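Local coordinates for protein methylaspartate ammonia-lyase (Citrobacter amalonaticus, PDB 1KKR) that catalyses the reversible, magnesium-dependent anti elimination of ammonia from (2S,3S)-3-methylaspartate to give mesaconate, at residues I167-Q172 with I397-M402; V189-H194 with H232-I237. All coordinates share one frame; numbering follows the deposited sequence.

Overall arrangement
The chain enters its C-terminal TIM barrel at strand 169-170, and both interactions lie in that domain. Interaction 1 joins 167-172, on that first strand, to 397-402 in helix 392-410 near the C terminus, so it closes a loop around nearly the whole barrel. Interaction 2 is nested inside this loop: 189-194 and 232-237 pair across an excursion of 37 residues, mostly helical, putting strand 191-194 beside strand 234-238. The two are in direct contact, since Gly171 N lies 2.9 Å from Val191 O, a probable hydrogen bond that links the first strand to the second. Both also send a side chain, Gln172 and His194, to the bound substrate.

Interaction 1 (I167-Q172 with I397-M402); sequences IPLFGQ and IVFNEM. With 2AS ((2S,3S)-3-methyl-aspartic acid), chain E.
Gln172 OE1 accepts a hydrogen bond of 2.8 Å from the amino N of bound 3-methylaspartate. The other end of the same amide, NE2, gives a bond of 3.1 Å to the substrate's carboxylate O. A primary amide suits this place, offering an acceptor to the amino group and a donor to the carboxylate, and the two bonds fix which way round it lies. Although CG sits between the backbone N and the carbonyl carbon (chi1 74°), the chain is extended beyond it and carries the amide to the ligand.

Three residues earlier, in the short strand 169-170, Leu169 makes the apolar joint with helix 392-410. Its two methyls divide the work. CD1 comes to the rim of the Phe399 ring, near the ring plane, 3.8 Å from Phe399 CD1, and the two side chains cross at about a right angle. CD2 lies 3.8 Å from Val398 CG1, where the side chains slide past each other in opposite directions, and it also meets the tip of Met402 end-on, 4.0 Å from SE. A branched leucine can thus touch three helix residues. Met402, present as selenomethionine, runs extended from the helix (chi1 180°, chi2 170°), which lays SE against the Ile167 backbone, 3.3 Å from Ile167 N, in close packing without a hydrogen bond. Phe399 also meets Tyr12 of the second subunit, so this outer helix takes part in the dimer contact.

Helix 392-410 thus packs outside the first strand, as in the (beta/alpha)8 TIM barrel of the enolase superfamily, and Gln172, just past that strand's C-terminal end, is part of the substrate site.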
loop_
_atom_site.group_PDB
_atom_site.type_symbol
_atom_site.label_atom_id
_atom_site.label_comp_id
_atom_site.label_asym_id
_atom_site.label_seq_id
_atom_site.Cartn_x
_atom_site.Cartn_y
_atom_site.Cartn_z
ATOM N N ILE A 167 16.449 -9.480 -4.091
ATOM C CA ILE A 167 17.178 -8.680 -3.129
ATOM C C ILE A 167 16.547 -8.966 -1.782
ATOM O O ILE A 167 15.337 -9.011 -1.676
ATOM C CB ILE A 167 16.995 -7.147 -3.479
ATOM C CG1 ILE A 167 17.486 -6.881 -4.883
ATOM C CG2 ILE A 167 17.681 -6.265 -2.456
ATOM C CD1 ILE A 167 19.005 -7.045 -5.048
ATOM N N PRO A 168 17.325 -9.194 -0.740
ATOM C CA PRO A 168 16.717 -9.345 0.580
ATOM C C PRO A 168 15.905 -8.110 0.975
ATOM O O PRO A 168 16.387 -6.995 0.908
ATOM C CB PRO A 168 17.919 -9.496 1.510
ATOM C CG PRO A 168 19.094 -9.965 0.603
ATOM C CD PRO A 168 18.785 -9.324 -0.698
ATOM N N LEU A 169 14.701 -8.357 1.460
ATOM C CA LEU A 169 13.763 -7.313 1.856
ATOM C C LEU A 169 13.718 -7.130 3.353
ATOM O O LEU A 169 13.870 -8.073 4.117
ATOM C CB LEU A 169 12.365 -7.595 1.354
ATOM C CG LEU A 169 12.295 -7.966 -0.123
ATOM C CD1 LEU A 169 10.885 -8.128 -0.506
ATOM C CD2 LEU A 169 12.990 -6.916 -1.028
ATOM N N PHE A 170 13.510 -5.886 3.751
ATOM C CA PHE A 170 13.463 -5.516 5.167
ATOM C C PHE A 170 12.167 -4.810 5.556
ATOM O O PHE A 170 11.806 -3.782 4.974
ATOM C CB PHE A 170 14.695 -4.648 5.447
ATOM C CG PHE A 170 14.710 -3.924 6.798
ATOM C CD1 PHE A 170 14.369 -4.553 7.975
ATOM C CD2 PHE A 170 15.182 -2.614 6.879
ATOM C CE1 PHE A 170 14.475 -3.884 9.200
ATOM C CE2 PHE A 170 15.244 -1.949 8.084
ATOM C CZ PHE A 170 14.886 -2.587 9.257
ATOM N N GLY A 171 11.462 -5.365 6.546
ATOM C CA GLY A 171 10.176 -4.842 6.990
ATOM C C GLY A 171 10.291 -3.957 8.212
ATOM O O GLY A 171 11.083 -4.218 9.122
ATOM N N GLN A 172 9.510 -2.869 8.219
ATOM C CA GLN A 172 9.607 -1.921 9.312
ATOM C C GLN A 172 8.282 -1.896 9.981
ATOM O O GLN A 172 7.254 -1.865 9.334
ATOM C CB GLN A 172 10.062 -0.541 8.845
ATOM C CG GLN A 172 9.051 0.367 8.057
ATOM C CD GLN A 172 9.580 1.797 8.006
ATOM O OE1 GLN A 172 10.144 2.299 9.014
ATOM N NE2 GLN A 172 9.461 2.441 6.844
ATOM N N ILE A 397 3.650 -4.387 -2.820
ATOM C CA ILE A 397 4.261 -3.496 -3.821
ATOM C C ILE A 397 5.712 -3.930 -4.205
ATOM O O ILE A 397 5.979 -4.167 -5.380
ATOM C CB ILE A 397 4.265 -2.051 -3.289
ATOM C CG1 ILE A 397 2.843 -1.527 -3.356
ATOM C CG2 ILE A 397 5.176 -1.149 -4.077
ATOM C CD1 ILE A 397 2.635 -0.399 -2.444
ATOM N N VAL A 398 6.604 -4.128 -3.222
ATOM C CA VAL A 398 8.030 -4.386 -3.490
ATOM C C VAL A 398 8.249 -5.817 -3.917
ATOM O O VAL A 398 8.832 -6.083 -4.978
ATOM C CB VAL A 398 8.851 -4.108 -2.220
ATOM C CG1 VAL A 398 10.295 -4.540 -2.343
ATOM C CG2 VAL A 398 8.731 -2.605 -1.849
ATOM N N PHE A 399 7.733 -6.745 -3.110
ATOM C CA PHE A 399 7.946 -8.165 -3.361
ATOM C C PHE A 399 7.383 -8.603 -4.734
ATOM O O PHE A 399 8.105 -9.184 -5.558
ATOM C CB PHE A 399 7.406 -9.028 -2.198
ATOM C CG PHE A 399 7.682 -10.512 -2.350
ATOM C CD1 PHE A 399 8.908 -11.058 -1.971
ATOM C CD2 PHE A 399 6.722 -11.366 -2.849
ATOM C CE1 PHE A 399 9.181 -12.455 -2.119
ATOM C CE2 PHE A 399 6.987 -12.760 -2.978
ATOM C CZ PHE A 399 8.217 -13.297 -2.612
ATOM N N ASN A 400 6.122 -8.285 -4.996
ATOM C CA ASN A 400 5.480 -8.732 -6.222
ATOM C C ASN A 400 6.089 -8.035 -7.469
ATOM O O ASN A 400 6.242 -8.650 -8.496
ATOM C CB ASN A 400 3.976 -8.571 -6.192
ATOM C CG ASN A 400 3.302 -9.228 -4.977
ATOM O OD1 ASN A 400 3.912 -9.908 -4.170
ATOM N ND2 ASN A 400 2.003 -9.015 -4.879
ATOM N N GLU A 401 6.476 -6.768 -7.381
ATOM C CA GLU A 401 7.116 -6.123 -8.530
ATOM C C GLU A 401 8.493 -6.809 -8.833
ATOM O O GLU A 401 8.857 -7.065 -9.994
ATOM C CB GLU A 401 7.293 -4.651 -8.302
ATOM C CG GLU A 401 8.053 -3.985 -9.456
ATOM C CD GLU A 401 7.206 -3.844 -10.718
ATOM O OE1 GLU A 401 5.987 -4.178 -10.666
ATOM O OE2 GLU A 401 7.745 -3.349 -11.742
HETATM N N MSE A 402 9.191 -7.155 -7.769
HETATM C CA MSE A 402 10.488 -7.814 -7.843
HETATM C C MSE A 402 10.331 -9.144 -8.557
HETATM O O MSE A 402 11.000 -9.418 -9.568
HETATM C CB MSE A 402 11.074 -8.003 -6.429
HETATM C CG MSE A 402 12.468 -8.708 -6.341
HETATM SE SE MSE A 402 13.257 -8.648 -4.651
HETATM C CE MSE A 402 12.463 -9.586 -4.010
HETATM C C 2AS E . 10.982 6.124 7.526
HETATM O O 2AS E . 10.001 5.465 7.169
HETATM C CA 2AS E . 11.893 5.669 8.685
HETATM N N 2AS E . 11.221 4.777 9.652
HETATM C CB 2AS E . 13.234 5.107 8.118
HETATM C CG 2AS E . 14.241 4.844 9.218
HETATM O OD1 2AS E . 15.445 4.721 9.001
HETATM C C4 2AS E . 13.166 3.833 7.278
HETATM O OD2 2AS E . 13.823 4.799 10.360
HETATM O OXT 2AS E . 11.235 7.169 6.921
#

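Interaction 2 (V189-H194 with H232-I237). With 2AS ((2S,3S)-3-methyl-aspartic acid), chain E.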
loop_
_atom_site.group_PDB
_atom_site.type_symbol
_atom_site.label_atom_id
_atom_site.label_comp_id
_atom_site.label_asym_id
_atom_site.label_seq_id
_atom_site.Cartn_x
_atom_site.Cartn_y
_atom_site.Cartn_z
ATOM N N VAL A 189 9.421 -12.800 5.862
ATOM C CA VAL A 189 10.237 -11.622 5.542
ATOM C C VAL A 189 11.695 -11.935 5.828
ATOM O O VAL A 189 11.997 -12.597 6.806
ATOM C CB VAL A 189 9.723 -10.405 6.261
ATOM C CG1 VAL A 189 10.734 -9.305 6.254
ATOM C CG2 VAL A 189 8.445 -9.912 5.579
ATOM N N ASP A 190 12.589 -11.509 4.941
ATOM C CA ASP A 190 13.991 -11.860 5.016
ATOM C C ASP A 190 14.722 -11.148 6.179
ATOM O O ASP A 190 15.577 -11.713 6.856
ATOM C CB ASP A 190 14.641 -11.349 3.744
ATOM C CG ASP A 190 14.037 -11.914 2.467
ATOM O OD1 ASP A 190 13.872 -13.160 2.408
ATOM O OD2 ASP A 190 13.771 -11.172 1.467
ATOM N N VAL A 191 14.360 -9.873 6.372
ATOM C CA VAL A 191 14.976 -8.991 7.363
ATOM C C VAL A 191 13.879 -8.226 8.120
ATOM O O VAL A 191 12.904 -7.695 7.536
ATOM C CB VAL A 191 16.000 -8.001 6.712
ATOM C CG1 VAL A 191 16.846 -7.258 7.778
ATOM C CG2 VAL A 191 16.915 -8.740 5.746
ATOM N N LEU A 192 14.054 -8.125 9.427
ATOM C CA LEU A 192 13.049 -7.507 10.274
ATOM C C LEU A 192 13.582 -7.135 11.644
ATOM O O LEU A 192 14.625 -7.632 12.037
ATOM C CB LEU A 192 11.858 -8.463 10.415
ATOM C CG LEU A 192 12.076 -9.615 11.400
ATOM C CD1 LEU A 192 10.775 -10.167 11.791
ATOM C CD2 LEU A 192 12.949 -10.687 10.857
ATOM N N PRO A 193 12.871 -6.299 12.401
ATOM C CA PRO A 193 11.671 -5.593 11.981
ATOM C C PRO A 193 11.691 -4.060 12.190
ATOM O O PRO A 193 10.637 -3.456 12.341
ATOM C CB PRO A 193 10.696 -6.160 12.985
ATOM C CG PRO A 193 11.483 -6.113 14.220
ATOM C CD PRO A 193 12.970 -6.273 13.869
ATOM N N HIS A 194 12.874 -3.469 12.246
ATOM C CA HIS A 194 13.083 -2.046 12.538
ATOM C C HIS A 194 12.815 -1.702 13.996
ATOM O O HIS A 194 13.716 -1.259 14.698
ATOM C CB HIS A 194 12.252 -1.148 11.645
ATOM C CG HIS A 194 12.704 0.278 11.685
ATOM N ND1 HIS A 194 12.327 1.148 12.691
ATOM C CD2 HIS A 194 13.540 0.975 10.873
ATOM C CE1 HIS A 194 12.886 2.330 12.470
ATOM N NE2 HIS A 194 13.627 2.252 11.375
ATOM N N HIS A 232 15.289 -18.383 8.638
ATOM C CA HIS A 232 16.417 -17.940 9.448
ATOM C C HIS A 232 16.714 -16.519 9.009
ATOM O O HIS A 232 17.699 -16.245 8.345
ATOM C CB HIS A 232 17.643 -18.795 9.156
ATOM C CG HIS A 232 18.806 -18.537 10.057
ATOM N ND1 HIS A 232 19.977 -17.964 9.608
ATOM C CD2 HIS A 232 19.014 -18.846 11.358
ATOM C CE1 HIS A 232 20.837 -17.885 10.608
ATOM N NE2 HIS A 232 20.278 -18.416 11.681
ATOM N N PRO A 233 15.833 -15.608 9.364
ATOM C CA PRO A 233 16.026 -14.222 9.000
ATOM C C PRO A 233 16.990 -13.470 9.866
ATOM O O PRO A 233 17.453 -13.900 10.943
ATOM C CB PRO A 233 14.658 -13.623 9.253
ATOM C CG PRO A 233 14.098 -14.401 10.376
ATOM C CD PRO A 233 14.596 -15.798 10.136
ATOM N N THR A 234 17.305 -12.302 9.336
ATOM C CA THR A 234 18.188 -11.369 10.013
ATOM C C THR A 234 17.392 -10.360 10.792
ATOM O O THR A 234 16.310 -9.913 10.344
ATOM C CB THR A 234 19.038 -10.640 8.987
ATOM O OG1 THR A 234 20.049 -11.515 8.497
ATOM C CG2 THR A 234 19.823 -9.477 9.592
ATOM N N LEU A 235 17.951 -9.961 11.931
ATOM C CA LEU A 235 17.320 -8.958 12.761
ATOM C C LEU A 235 18.010 -7.615 12.492
ATOM O O LEU A 235 19.222 -7.545 12.436
ATOM C CB LEU A 235 17.430 -9.310 14.221
ATOM C CG LEU A 235 17.015 -10.737 14.556
ATOM C CD1 LEU A 235 17.104 -10.812 16.114
ATOM C CD2 LEU A 235 15.642 -11.032 14.034
ATOM N N HIS A 236 17.202 -6.574 12.299
ATOM C CA HIS A 236 17.635 -5.200 11.972
ATOM C C HIS A 236 16.708 -4.252 12.775
ATOM O O HIS A 236 15.509 -4.239 12.584
ATOM C CB HIS A 236 17.573 -5.005 10.444
ATOM C CG HIS A 236 18.050 -3.669 9.954
ATOM N ND1 HIS A 236 18.713 -3.517 8.754
ATOM C CD2 HIS A 236 17.963 -2.429 10.494
ATOM C CE1 HIS A 236 19.039 -2.243 8.590
ATOM N NE2 HIS A 236 18.585 -1.556 9.627
ATOM N N ILE A 237 17.299 -3.522 13.717
ATOM C CA ILE A 237 16.600 -2.716 14.671
ATOM C C ILE A 237 17.225 -1.326 14.720
ATOM O O ILE A 237 18.410 -1.171 14.887
ATOM C CB ILE A 237 16.678 -3.365 16.071
ATOM C CG1 ILE A 237 15.729 -4.543 16.193
ATOM C CG2 ILE A 237 16.200 -2.379 17.142
ATOM C CD1 ILE A 237 15.978 -5.391 17.449
HETATM C C 2AS E . 10.982 6.124 7.526
HETATM O O 2AS E . 10.001 5.465 7.169
HETATM C CA 2AS E . 11.893 5.669 8.685
HETATM N N 2AS E . 11.221 4.777 9.652
HETATM C CB 2AS E . 13.234 5.107 8.118
HETATM C CG 2AS E . 14.241 4.844 9.218
HETATM O OD1 2AS E . 15.445 4.721 9.001
HETATM C C4 2AS E . 13.166 3.833 7.278
HETATM O OD2 2AS E . 13.823 4.799 10.360
HETATM O OXT 2AS E . 11.235 7.169 6.921
#
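Strands 191-194 and 234-237 run parallel, 23° apart, and are laced by four backbone hydrogen bonds that alternate between them: Thr234 N to Asp190 O, Leu192 N to Thr234 O, His236 N to Leu192 O and His194 N to His236 O. Pro193, after a cis peptide bond, falls where the alternation makes no bond, so its missing N-H costs this ladder nothing.

On one face Val191 CG1 packs 3.6 Å from His236 CB, against the root of that side chain and obliquely to its ring. The ring stacks on Phe170, while its nitrogens bond to Arg382 and to the magnesium ligand Glu273. On the other face Leu192 CD2 lies 3.8 Å from Pro233 CB and more loosely against Leu235 CD2. Pro193 and Leu235 meet helix 209-225.

A chi1 of -165° carries the His194 ring toward the ligand, where NE2 bonds to OD2 of the substrate at 2.7 Å, bent to 137°; NE2 is also weakly bonded to the magnesium ligand Asp238, and ND1 is held by Leu196 N. With helix 209-225 between them in the chain, the strands make a beta-alpha-beta unit of the TIM barrel, whose C-terminal strand ends bear the active site, including His194, assigned as a transition-state stabiliser.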